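PDB 1O20: gamma-glutamyl phosphate reductase from Thermotoga maritima, which probably catalyses the NADPH-dependent reduction of L-glutamyl phosphate to glutamate semialdehyde, the second step of proline biosynthesis from glutamate. Local coordinates for residues A[95-100]-A[143-148]; A[108-113]-A[118-123]; A[368-373]-A[398-403]. All coordinates share one frame; numbering follows the deposited sequence.

Contact 1: residues A[95-100]-A[143-148]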
loop_
_atom_site.group_PDB
_atom_site.type_symbol
_atom_site.label_atom_id
_atom_site.label_comp_id
_atom_site.label_asym_id
_atom_site.label_seq_id
_atom_site.Cartn_x
_atom_site.Cartn_y
_atom_site.Cartn_z
ATOM N N GLU A 95 9.252 10.128 13.052
ATOM C CA GLU A 95 8.689 11.311 13.689
ATOM C C GLU A 95 7.211 11.441 13.303
ATOM O O GLU A 95 6.377 11.788 14.111
ATOM C CB GLU A 95 9.510 12.571 13.303
ATOM C CG GLU A 95 10.952 12.562 13.851
ATOM C CD GLU A 95 11.863 13.632 13.204
ATOM O OE1 GLU A 95 11.373 14.295 12.278
ATOM O OE2 GLU A 95 13.060 13.822 13.614
ATOM N N THR A 96 6.870 11.105 12.075
ATOM C CA THR A 96 5.473 11.120 11.648
ATOM C C THR A 96 4.642 10.126 12.465
ATOM O O THR A 96 3.601 10.492 13.023
ATOM C CB THR A 96 5.369 10.814 10.137
ATOM O OG1 THR A 96 5.996 11.869 9.408
ATOM C CG2 THR A 96 3.926 10.854 9.630
ATOM N N VAL A 97 5.137 8.893 12.591
ATOM C CA VAL A 97 4.439 7.834 13.307
ATOM C C VAL A 97 4.294 8.176 14.798
ATOM O O VAL A 97 3.228 7.981 15.366
ATOM C CB VAL A 97 5.109 6.418 13.025
ATOM C CG1 VAL A 97 4.556 5.354 13.894
ATOM C CG2 VAL A 97 4.893 6.026 11.535
ATOM N N ILE A 98 5.346 8.702 15.425
ATOM C CA ILE A 98 5.264 9.128 16.805
ATOM C C ILE A 98 4.104 10.117 16.990
ATOM O O ILE A 98 3.398 10.049 17.961
ATOM C CB ILE A 98 6.587 9.746 17.272
ATOM C CG1 ILE A 98 7.663 8.684 17.461
ATOM C CG2 ILE A 98 6.445 10.500 18.584
ATOM C CD1 ILE A 98 9.035 9.258 17.385
ATOM N N GLY A 99 3.917 11.043 16.062
ATOM C CA GLY A 99 2.844 12.024 16.176
ATOM C C GLY A 99 1.439 11.532 15.895
ATOM O O GLY A 99 0.517 12.208 16.248
ATOM N N LEU A 100 1.271 10.362 15.275
ATOM C CA LEU A 100 -0.039 9.806 14.976
ATOM C C LEU A 100 -0.748 9.290 16.237
ATOM O O LEU A 100 -0.107 8.871 17.181
ATOM C CB LEU A 100 0.075 8.659 13.952
ATOM C CG LEU A 100 0.655 9.034 12.577
ATOM C CD1 LEU A 100 0.856 7.824 11.683
ATOM C CD2 LEU A 100 -0.284 10.067 11.909
ATOM N N THR A 143 7.662 -0.330 7.825
ATOM C CA THR A 143 6.708 -1.320 8.290
ATOM C C THR A 143 6.863 -1.558 9.755
ATOM O O THR A 143 5.862 -1.646 10.449
ATOM C CB THR A 143 6.817 -2.632 7.507
ATOM O OG1 THR A 143 8.162 -3.127 7.531
ATOM C CG2 THR A 143 6.506 -2.386 6.023
ATOM N N THR A 144 8.116 -1.623 10.229
ATOM C CA THR A 144 8.413 -1.836 11.641
ATOM C C THR A 144 7.748 -0.803 12.533
ATOM O O THR A 144 7.075 -1.149 13.528
ATOM C CB THR A 144 9.938 -1.821 11.854
ATOM O OG1 THR A 144 10.536 -3.005 11.284
ATOM C CG2 THR A 144 10.258 -1.910 13.326
ATOM N N ILE A 145 7.860 0.452 12.165
ATOM C CA ILE A 145 7.367 1.506 13.033
ATOM C C ILE A 145 5.865 1.563 13.030
ATOM O O ILE A 145 5.260 1.877 14.048
ATOM C CB ILE A 145 8.015 2.885 12.725
ATOM C CG1 ILE A 145 7.675 3.361 11.309
ATOM C CG2 ILE A 145 9.520 2.854 13.020
ATOM C CD1 ILE A 145 8.219 4.728 10.990
ATOM N N LEU A 146 5.240 1.240 11.905
ATOM C CA LEU A 146 3.807 1.150 11.881
ATOM C C LEU A 146 3.316 -0.016 12.743
ATOM O O LEU A 146 2.323 0.117 13.455
ATOM C CB LEU A 146 3.315 1.003 10.468
ATOM C CG LEU A 146 3.239 2.318 9.703
ATOM C CD1 LEU A 146 3.035 2.057 8.227
ATOM C CD2 LEU A 146 2.097 3.215 10.211
ATOM N N ALA A 147 4.001 -1.165 12.660
ATOM C CA ALA A 147 3.642 -2.308 13.465
ATOM C C ALA A 147 3.811 -2.013 14.963
ATOM O O ALA A 147 2.915 -2.262 15.766
ATOM C CB ALA A 147 4.468 -3.512 13.074
ATOM N N LEU A 148 4.973 -1.527 15.346
ATOM C CA LEU A 148 5.243 -1.303 16.747
ATOM C C LEU A 148 4.228 -0.308 17.350
ATOM O O LEU A 148 3.736 -0.540 18.453
ATOM C CB LEU A 148 6.677 -0.790 16.953
ATOM C CG LEU A 148 7.858 -1.742 16.655
ATOM C CD1 LEU A 148 9.176 -1.088 17.036
ATOM C CD2 LEU A 148 7.694 -3.070 17.309
#
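Val97 meets Ile145 and Leu146 where helix 84-99 lies against helix 138-149, and Val97 makes nearly all of the contact on the first helix's side. The backbones of the two segments are nearest at Val97 and Leu146, with CA atoms 6.9 Å apart. The apolar contacts are made by the CG2 branch of the valine. Val97 CG2 sits 3.6 Å from Ile145 CD1, the two side chains crossing at a slant, and lies 3.9 Å from Ile145 CG1, so it packs along the outer half of the isoleucine. Ile145 holds CG1 between its own backbone N and carbonyl carbon (chi1 63°) and then runs extended, which carries CD1 out toward the valine. Val97 CG2 also approaches Leu146 CD2, more loosely, at 4.2 Å. A second kind of contact pairs a methyl with backbone: Val97 CG1, set opposite the backbone N by a chi1 of 171°, rests 3.6 Å from Ile145 O. Replacing Val97 with an alanine would probably open a gap beside Ile145 CD1 and leave Leu146 CD2 without the methyl it meets on segment 95-100. Polar support comes from the last residue of helix 138-149: Lys149 NZ hydrogen-bonds to Val97 O and Leu100 O, gripping the C-terminal end of the first helix. Val97 also touches Ile42 of helix 35-51, and Leu146 reaches Ile394 and Leu409. Helix 138-149 is the connection of a beta-alpha-beta crossover between the parallel strands 129-132 and 154-157, in the domain that binds the dinucleotide in aldehyde dehydrogenases. With only methyl and methylene groups meeting each other and a carbonyl oxygen, the interface between these segments depends on close fit rather than directional bonding, while the lysine supplies polar fastening alongside it.

Contact 2: residues A[108-113]-A[118-123]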
loop_
_atom_site.group_PDB
_atom_site.type_symbol
_atom_site.label_atom_id
_atom_site.label_comp_id
_atom_site.label_asym_id
_atom_site.label_seq_id
_atom_site.Cartn_x
_atom_site.Cartn_y
_atom_site.Cartn_z
ATOM N N ILE A 108 -14.692 1.804 19.529
ATOM C CA ILE A 108 -15.470 1.959 18.287
ATOM C C ILE A 108 -16.875 2.439 18.652
ATOM O O ILE A 108 -17.384 3.411 18.100
ATOM C CB ILE A 108 -15.495 0.650 17.484
ATOM C CG1 ILE A 108 -14.088 0.333 16.982
ATOM C CG2 ILE A 108 -16.450 0.713 16.249
ATOM C CD1 ILE A 108 -13.875 -1.133 16.681
ATOM N N ASP A 109 -17.504 1.723 19.569
ATOM C CA ASP A 109 -18.764 2.161 20.100
ATOM C C ASP A 109 -18.987 1.498 21.430
ATOM O O ASP A 109 -18.276 0.569 21.802
ATOM C CB ASP A 109 -19.924 1.875 19.105
ATOM C CG ASP A 109 -19.907 0.462 18.560
ATOM O OD1 ASP A 109 -19.184 -0.434 19.076
ATOM O OD2 ASP A 109 -20.600 0.160 17.579
ATOM N N SER A 110 -19.935 2.030 22.181
ATOM C CA SER A 110 -20.295 1.437 23.478
ATOM C C SER A 110 -21.627 1.949 23.935
ATOM O O SER A 110 -21.944 3.136 23.739
ATOM C CB SER A 110 -19.268 1.803 24.548
ATOM O OG SER A 110 -19.637 1.225 25.801
ATOM N N TRP A 111 -22.397 1.073 24.548
ATOM C CA TRP A 111 -23.729 1.428 24.992
ATOM C C TRP A 111 -24.094 0.624 26.219
ATOM O O TRP A 111 -23.393 -0.323 26.586
ATOM C CB TRP A 111 -24.739 1.168 23.840
ATOM C CG TRP A 111 -24.753 -0.278 23.415
ATOM C CD1 TRP A 111 -25.619 -1.246 23.842
ATOM C CD2 TRP A 111 -23.817 -0.936 22.549
ATOM N NE1 TRP A 111 -25.288 -2.459 23.281
ATOM C CE2 TRP A 111 -24.200 -2.292 22.466
ATOM C CE3 TRP A 111 -22.686 -0.522 21.832
ATOM C CZ2 TRP A 111 -23.502 -3.228 21.672
ATOM C CZ3 TRP A 111 -22.010 -1.440 21.060
ATOM C CH2 TRP A 111 -22.408 -2.778 20.984
ATOM N N VAL A 112 -25.199 1.021 26.855
ATOM C CA VAL A 112 -25.756 0.340 28.006
ATOM C C VAL A 112 -27.061 -0.323 27.580
ATOM O O VAL A 112 -27.952 0.345 27.098
ATOM C CB VAL A 112 -26.015 1.324 29.143
ATOM C CG1 VAL A 112 -26.567 0.572 30.376
ATOM C CG2 VAL A 112 -24.688 2.139 29.478
ATOM N N ARG A 113 -27.191 -1.632 27.781
ATOM C CA ARG A 113 -28.425 -2.344 27.441
ATOM C C ARG A 113 -29.532 -1.953 28.384
ATOM O O ARG A 113 -29.277 -1.359 29.403
ATOM C CB ARG A 113 -28.281 -3.830 27.646
ATOM C CG ARG A 113 -27.252 -4.508 26.913
ATOM C CD ARG A 113 -27.620 -5.968 26.632
ATOM N NE ARG A 113 -27.990 -6.716 27.817
ATOM C CZ ARG A 113 -28.301 -8.010 27.795
ATOM N NH1 ARG A 113 -28.209 -8.702 26.665
ATOM N NH2 ARG A 113 -28.648 -8.633 28.911
ATOM N N ARG A 118 -23.180 -2.854 30.458
ATOM C CA ARG A 118 -22.377 -2.057 29.510
ATOM C C ARG A 118 -21.632 -2.955 28.509
ATOM O O ARG A 118 -20.980 -3.932 28.913
ATOM C CB ARG A 118 -21.308 -1.132 30.162
ATOM C CG ARG A 118 -20.581 -0.394 28.983
ATOM C CD ARG A 118 -19.801 0.836 29.260
ATOM N NE ARG A 118 -20.582 1.925 29.803
ATOM C CZ ARG A 118 -21.284 2.755 29.088
ATOM N NH1 ARG A 118 -21.361 2.661 27.758
ATOM N NH2 ARG A 118 -21.907 3.731 29.721
ATOM N N ILE A 119 -21.736 -2.612 27.228
ATOM C CA ILE A 119 -21.033 -3.281 26.140
ATOM C C ILE A 119 -20.210 -2.273 25.378
ATOM O O ILE A 119 -20.681 -1.178 25.059
ATOM C CB ILE A 119 -22.037 -3.986 25.216
ATOM C CG1 ILE A 119 -22.793 -5.052 25.994
ATOM C CG2 ILE A 119 -21.341 -4.683 23.995
ATOM C CD1 ILE A 119 -23.960 -5.583 25.267
ATOM N N ALA A 120 -18.979 -2.634 25.071
ATOM C CA ALA A 120 -18.125 -1.804 24.229
ATOM C C ALA A 120 -17.328 -2.634 23.233
ATOM O O ALA A 120 -16.937 -3.758 23.537
ATOM C CB ALA A 120 -17.146 -1.028 25.087
ATOM N N ARG A 121 -17.005 -2.038 22.088
ATOM C CA ARG A 121 -16.089 -2.618 21.164
ATOM C C ARG A 121 -14.875 -1.752 21.224
ATOM O O ARG A 121 -14.972 -0.525 21.021
ATOM C CB ARG A 121 -16.648 -2.586 19.751
ATOM C CG ARG A 121 -17.541 -3.685 19.453
ATOM C CD ARG A 121 -17.816 -3.781 17.977
ATOM N NE ARG A 121 -18.971 -2.993 17.649
ATOM C CZ ARG A 121 -19.727 -3.168 16.582
ATOM N NH1 ARG A 121 -19.450 -4.121 15.694
ATOM N NH2 ARG A 121 -20.770 -2.364 16.403
ATOM N N VAL A 122 -13.742 -2.395 21.481
ATOM C CA VAL A 122 -12.488 -1.715 21.762
ATOM C C VAL A 122 -11.387 -2.305 20.843
ATOM O O VAL A 122 -11.245 -3.514 20.745
ATOM C CB VAL A 122 -12.068 -1.926 23.233
ATOM C CG1 VAL A 122 -10.825 -1.120 23.535
ATOM C CG2 VAL A 122 -13.237 -1.585 24.249
ATOM N N ARG A 123 -10.609 -1.436 20.218
ATOM C CA ARG A 123 -9.531 -1.812 19.315
ATOM C C ARG A 123 -8.331 -2.361 20.069
ATOM O O ARG A 123 -7.915 -1.794 21.091
ATOM C CB ARG A 123 -9.029 -0.581 18.535
ATOM C CG ARG A 123 -10.051 0.034 17.588
ATOM C CD ARG A 123 -9.436 0.971 16.504
ATOM N NE ARG A 123 -10.421 1.935 16.014
ATOM C CZ ARG A 123 -11.367 1.663 15.119
ATOM N NH1 ARG A 123 -11.407 0.493 14.543
ATOM N NH2 ARG A 123 -12.252 2.608 14.754
#
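Trp111 lays its indole over Ile119: with CG between the backbone N and the carbonyl carbon (chi1 60°), the ring folds across to the partner strand. Ile119 CB makes a CH-pi contact 4.2 Å from the centroid of the six-membered ring, 25° off its normal, and Ile119 CG2 lies 3.5 Å from Trp111 CZ2. On the same face of the sheet, Arg121 takes Asp109 side-on, one nitrogen to each oxygen: Arg121 NE donates to Asp109 OD1 at 2.9 Å and NH2 to OD2 at 2.8 Å. Both oxygens use their syn lone pairs, and the carboxylate and guanidinium planes are 25° apart. The two strands form an antiparallel beta hairpin, extended by strand 413-420 into a three-stranded sheet that projects from the body like the oligomerisation arm of aldehyde dehydrogenases. On the opposite face, Ser110 OG donates to Ile119 O at 2.7 Å from above the carbonyl plane, and Arg118 bends at chi3 across to the neighbouring strand; its NH1 gives Ser110 OG an in-plane bond of 3.0 Å, and Val112 CG2 covers one guanidinium face. Ile119 O also accepts the backbone bond from Trp111 N. At the end nearer the body, Ile108 CG1 lies over a face of the Arg123 guanidinium, 3.6 Å from its CZ, and Arg123 NE is salt-bridged to Glu106.

Contact 3: residues A[368-373]-A[398-403]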
loop_
_atom_site.group_PDB
_atom_site.type_symbol
_atom_site.label_atom_id
_atom_site.label_comp_id
_atom_site.label_asym_id
_atom_site.label_seq_id
_atom_site.Cartn_x
_atom_site.Cartn_y
_atom_site.Cartn_z
ATOM N N GLU A 368 -22.146 2.730 -8.292
ATOM C CA GLU A 368 -22.000 1.454 -8.980
ATOM C C GLU A 368 -20.542 0.904 -9.087
ATOM O O GLU A 368 -20.363 -0.321 -9.233
ATOM C CB GLU A 368 -22.691 1.504 -10.336
ATOM C CG GLU A 368 -24.199 1.654 -10.162
ATOM C CD GLU A 368 -24.987 1.463 -11.441
ATOM O OE1 GLU A 368 -24.405 0.984 -12.417
ATOM O OE2 GLU A 368 -26.184 1.835 -11.471
ATOM N N ILE A 369 -19.533 1.782 -9.030
ATOM C CA ILE A 369 -18.161 1.356 -9.254
ATOM C C ILE A 369 -17.603 0.972 -7.881
ATOM O O ILE A 369 -17.524 1.782 -6.979
ATOM C CB ILE A 369 -17.306 2.454 -9.867
ATOM C CG1 ILE A 369 -17.824 2.841 -11.247
ATOM C CG2 ILE A 369 -15.820 2.015 -9.913
ATOM C CD1 ILE A 369 -17.788 1.746 -12.279
ATOM N N ASP A 370 -17.197 -0.278 -7.764
ATOM C CA ASP A 370 -16.691 -0.809 -6.541
ATOM C C ASP A 370 -15.193 -0.972 -6.693
ATOM O O ASP A 370 -14.732 -1.818 -7.446
ATOM C CB ASP A 370 -17.329 -2.166 -6.252
ATOM C CG ASP A 370 -16.754 -2.785 -5.013
ATOM O OD1 ASP A 370 -15.921 -3.729 -5.138
ATOM O OD2 ASP A 370 -16.997 -2.310 -3.899
ATOM N N ALA A 371 -14.451 -0.128 -6.007
ATOM C CA ALA A 371 -12.996 -0.147 -6.052
ATOM C C ALA A 371 -12.584 0.435 -4.735
ATOM O O ALA A 371 -13.408 1.030 -4.082
ATOM C CB ALA A 371 -12.437 0.741 -7.234
ATOM N N ALA A 372 -11.345 0.256 -4.321
ATOM C CA ALA A 372 -10.888 0.874 -3.092
ATOM C C ALA A 372 -11.135 2.359 -3.023
ATOM O O ALA A 372 -11.444 2.863 -1.940
ATOM C CB ALA A 372 -9.433 0.620 -2.876
ATOM N N ALA A 373 -10.941 3.063 -4.132
ATOM C CA ALA A 373 -11.214 4.484 -4.226
ATOM C C ALA A 373 -11.910 4.858 -5.555
ATOM O O ALA A 373 -11.412 4.506 -6.616
ATOM C CB ALA A 373 -9.942 5.297 -4.056
ATOM N N THR A 398 -6.385 -3.867 -1.980
ATOM C CA THR A 398 -7.449 -3.944 -2.979
ATOM C C THR A 398 -8.393 -5.084 -2.792
ATOM O O THR A 398 -9.130 -5.373 -3.702
ATOM C CB THR A 398 -6.890 -4.011 -4.407
ATOM O OG1 THR A 398 -5.937 -5.069 -4.522
ATOM C CG2 THR A 398 -6.098 -2.728 -4.719
ATOM N N GLN A 399 -8.399 -5.693 -1.603
ATOM C CA GLN A 399 -9.341 -6.747 -1.236
ATOM C C GLN A 399 -10.553 -6.274 -0.427
ATOM O O GLN A 399 -10.510 -5.252 0.211
ATOM C CB GLN A 399 -8.623 -7.786 -0.426
ATOM C CG GLN A 399 -8.186 -7.308 0.989
ATOM C CD GLN A 399 -7.405 -8.410 1.624
ATOM O OE1 GLN A 399 -6.517 -8.976 0.954
ATOM N NE2 GLN A 399 -7.774 -8.801 2.862
ATOM N N ARG A 400 -11.623 -7.052 -0.477
ATOM C CA ARG A 400 -12.907 -6.730 0.133
ATOM C C ARG A 400 -13.038 -7.431 1.496
ATOM O O ARG A 400 -14.039 -8.193 1.770
ATOM C CB ARG A 400 -14.036 -7.211 -0.795
ATOM C CG ARG A 400 -14.683 -6.120 -1.620
ATOM C CD ARG A 400 -15.976 -6.569 -2.285
ATOM N NE ARG A 400 -15.860 -6.317 -3.687
ATOM C CZ ARG A 400 -15.982 -7.216 -4.677
ATOM N NH1 ARG A 400 -16.298 -8.512 -4.469
ATOM N NH2 ARG A 400 -15.801 -6.778 -5.909
ATOM N N PHE A 401 -12.034 -7.230 2.336
ATOM C CA PHE A 401 -11.917 -7.998 3.562
ATOM C C PHE A 401 -10.915 -7.350 4.526
ATOM O O PHE A 401 -9.739 -7.132 4.201
ATOM C CB PHE A 401 -11.553 -9.455 3.265
ATOM C CG PHE A 401 -11.956 -10.421 4.342
ATOM C CD1 PHE A 401 -13.288 -10.686 4.599
ATOM C CD2 PHE A 401 -10.991 -11.096 5.073
ATOM C CE1 PHE A 401 -13.654 -11.588 5.571
ATOM C CE2 PHE A 401 -11.341 -12.000 6.046
ATOM C CZ PHE A 401 -12.670 -12.268 6.299
ATOM N N HIS A 402 -11.436 -6.995 5.685
ATOM C CA HIS A 402 -10.688 -6.407 6.794
ATOM C C HIS A 402 -10.346 -4.968 6.551
ATOM O O HIS A 402 -10.726 -4.126 7.323
ATOM C CB HIS A 402 -9.404 -7.181 7.175
ATOM C CG HIS A 402 -8.721 -6.610 8.379
ATOM N ND1 HIS A 402 -9.136 -6.891 9.658
ATOM C CD2 HIS A 402 -7.748 -5.674 8.494
ATOM C CE1 HIS A 402 -8.421 -6.182 10.513
ATOM N NE2 HIS A 402 -7.559 -5.443 9.832
ATOM N N ALA A 403 -9.573 -4.691 5.498
ATOM C CA ALA A 403 -9.178 -3.341 5.180
ATOM C C ALA A 403 -8.993 -3.180 3.668
ATOM O O ALA A 403 -8.465 -4.084 2.977
ATOM C CB ALA A 403 -7.857 -3.008 5.919
#
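Asp370 holds CG opposite its backbone N (chi1 177°), which swings the carboxylate toward Arg400, and the arginine answers with a chain bent at chi3 (-125°) that turns its NE edge to the acid. The grip is side-on but converges on a single oxygen: Arg400 NE donates to Asp370 OD1 at 3.0 Å and NH2 to the same OD1 at 3.1 Å. OD1 lies near the guanidinium plane, whereas both nitrogens come to it from above one face of the carboxylate, the two flat groups standing 53° apart. One oxygen thus takes both N-H groups, and the pair is not a flat two-oxygen fork. The other oxygen, Asp370 OD2, is salt-bridged to Arg404, so two arginines share the acid and probably help keep it ionised. Within 398-403 the loop braces itself. Gln399 NE2 donates a nearly straight bond of 2.9 Å to Phe401 O, and Ala403 N reaches that oxygen from the opposite face at 2.8 Å. Gln399 is tied further to Val231 and Glu233. The arrangement is a surface salt bridge between loops: one leads from helix 359-368 into strand 373-376, at the edge of the parallel sheet at the core of what is the catalytic domain in aldehyde dehydrogenases, and the other links the short strands 396-397 and 405-406.

How the contacts relate
The three contacts lie in separate parts of an aldehyde dehydrogenase-like fold, their centres 25 to 27 Å apart and none touching another. Contacts 1 and 2 are joined in sequence: helix 84-99 leads into strand 107-112, and the whole hairpin of contact 2 falls between the two helices of contact 1. Contact 3 follows much later; its nearest atoms are about 8 Å from contact 2. Beyond it the chain adds strand 413-420 to the sheet of contact 2. Contact 1 thus packs helices in the domain that binds the dinucleotide in relatives, contact 2 builds the projecting arm, and contact 3 ties a loop at the edge of the other large parallel sheet to the loop between strands 396-397 and 405-406.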